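Local coordinates for protein similar to sp|P32453 Saccharomyces cerevisiae YNL315c ATP11 (PDB 2P4F) that probably acts as a mitochondrial chaperone of the ATP11 family, binding unfolded protein during assembly of the F1 part of ATP synthase, at residues 130-134 with 232-236. Residues are numbered along the deposited sequence; the frame is centred on the assembly and turned at random.
Sequences RDDSL and MNGQV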
loop_
_atom_site.group_PDB
_atom_site.type_symbol
_atom_site.label_atom_id
_atom_site.label_comp_id
_atom_site.label_asym_id
_atom_site.label_seq_id
_atom_site.Cartn_x
_atom_site.Cartn_y
_atom_site.Cartn_z
ATOM N N ARG A 130 -2.529 5.041 -18.721
ATOM C CA ARG A 130 -1.469 4.098 -18.374
ATOM C C ARG A 130 -1.854 2.625 -18.278
ATOM O O ARG A 130 -2.994 2.247 -17.967
ATOM C CB ARG A 130 -0.923 4.470 -16.995
ATOM C CG ARG A 130 -0.395 5.891 -16.827
ATOM C CD ARG A 130 0.853 5.684 -15.978
ATOM N NE ARG A 130 1.441 6.895 -15.439
ATOM C CZ ARG A 130 2.709 6.856 -15.020
ATOM N NH1 ARG A 130 3.387 5.725 -15.103
ATOM N NH2 ARG A 130 3.248 7.950 -14.527
ATOM N N ASP A 131 -0.848 1.759 -18.501
ATOM C CA ASP A 131 -1.105 0.345 -18.204
ATOM C C ASP A 131 -0.171 -0.150 -17.104
ATOM O O ASP A 131 -0.010 -1.336 -16.876
ATOM C CB ASP A 131 -1.007 -0.556 -19.436
ATOM C CG ASP A 131 0.381 -0.561 -20.034
ATOM O OD1 ASP A 131 1.249 0.156 -19.486
ATOM O OD2 ASP A 131 0.585 -1.278 -21.040
ATOM N N ASP A 132 0.467 0.774 -16.387
ATOM C CA ASP A 132 1.292 0.318 -15.279
ATOM C C ASP A 132 0.734 0.819 -13.957
ATOM O O ASP A 132 1.456 0.711 -12.968
ATOM C CB ASP A 132 2.715 0.820 -15.531
ATOM C CG ASP A 132 2.761 2.340 -15.536
ATOM O OD1 ASP A 132 1.731 3.026 -15.650
ATOM O OD2 ASP A 132 3.879 2.879 -15.421
ATOM N N SER A 133 -0.482 1.331 -13.913
ATOM C CA SER A 133 -0.981 2.098 -12.763
ATOM C C SER A 133 -2.063 1.396 -11.968
ATOM O O SER A 133 -2.942 0.807 -12.584
ATOM C CB SER A 133 -1.554 3.458 -13.228
ATOM O OG SER A 133 -0.401 4.249 -13.531
ATOM N N LEU A 134 -1.941 1.565 -10.660
ATOM C CA LEU A 134 -2.923 1.214 -9.644
ATOM C C LEU A 134 -3.558 2.504 -9.153
ATOM O O LEU A 134 -2.871 3.466 -8.811
ATOM C CB LEU A 134 -2.290 0.508 -8.434
ATOM C CG LEU A 134 -1.605 -0.852 -8.698
ATOM C CD1 LEU A 134 -1.319 -1.549 -7.386
ATOM C CD2 LEU A 134 -2.473 -1.743 -9.557
ATOM N N MET A 232 -5.223 7.288 -4.022
ATOM C CA MET A 232 -4.057 6.401 -4.160
ATOM C C MET A 232 -3.583 6.299 -5.573
ATOM O O MET A 232 -4.469 6.212 -6.452
ATOM C CB MET A 232 -4.472 4.991 -3.667
ATOM C CG MET A 232 -3.286 4.033 -3.669
ATOM S SD MET A 232 -3.855 2.302 -3.482
ATOM C CE MET A 232 -4.228 1.957 -5.204
ATOM N N ASN A 233 -2.294 6.391 -5.809
ATOM C CA ASN A 233 -1.751 6.134 -7.139
ATOM C C ASN A 233 -0.550 5.211 -6.945
ATOM O O ASN A 233 0.282 5.461 -6.083
ATOM C CB ASN A 233 -1.343 7.387 -7.917
ATOM C CG ASN A 233 -0.356 8.253 -7.163
ATOM O OD1 ASN A 233 -0.753 8.890 -6.189
ATOM N ND2 ASN A 233 0.917 8.386 -7.511
ATOM N N GLY A 234 -0.462 4.149 -7.731
ATOM C CA GLY A 234 0.734 3.313 -7.644
ATOM C C GLY A 234 1.185 2.987 -9.037
ATOM O O GLY A 234 0.440 3.116 -10.037
ATOM N N GLN A 235 2.440 2.593 -9.124
ATOM C CA GLN A 235 3.011 2.246 -10.432
ATOM C C GLN A 235 3.773 0.926 -10.276
ATOM O O GLN A 235 4.474 0.757 -9.230
ATOM C CB GLN A 235 3.992 3.296 -10.981
ATOM C CG GLN A 235 3.329 4.461 -11.701
ATOM C CD GLN A 235 4.260 5.628 -11.990
ATOM O OE1 GLN A 235 3.863 6.684 -12.470
ATOM N NE2 GLN A 235 5.545 5.442 -11.698
ATOM N N VAL A 236 3.677 0.042 -11.228
ATOM C CA VAL A 236 4.462 -1.192 -11.256
ATOM C C VAL A 236 5.525 -1.046 -12.325
ATOM O O VAL A 236 5.199 -0.656 -13.474
ATOM C CB VAL A 236 3.581 -2.427 -11.564
ATOM C CG1 VAL A 236 4.386 -3.727 -11.554
ATOM C CG2 VAL A 236 2.460 -2.434 -10.542
HETATM O O HOH W 1 -0.017 5.552 -11.253
#
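At Arg130, still in the loop, the poorly ordered side chain reaches forward to Asp132, with NH1 2.9 Å from Asp132 OD2 in a salt bridge. The guanidinium lies close to Gln235 OE1, but the N-H angles are too poor for a hydrogen bond, so this approach carries little weight. The chain then comes into register: Asp132 O accepts a hydrogen bond from Val236 N (2.9 Å, N-H...O angle 162°) and lies 3.3 Å from Gln235 CA in a CA-H...O contact. Ser133 and Gln235 form an antiparallel non-hydrogen-bonded pair, CA to CA 4.6 Å, with both side chains on the same face. There a water links the strands, 2.7 Å from Ser133 OG and donating to Gly234 O at 2.8 Å. Leu134 and Gly234 make the hydrogen-bonded pair: Leu134 N to Gly234 O is 2.9 Å and Gly234 N to Leu134 O is 2.7 Å, at 165° and 154°. Gly234 has no side chain to meet Leu134, whose CB lies 4.0 Å from Met232 CE, diagonally across the pair. On this face Leu134 and Val236 both touch Leu244 of helix 244-257; on the Ser133-Gln235 face the Asn233 side chain is hydrogen-bonded to His220 on strand 215-220. Reciprocal bonds and opposed strand directions identify antiparallel pairing; the strand order places 133-139, beside 229-236, at the edge of the curved, helix-backed sheet of the Atp11 half barrel.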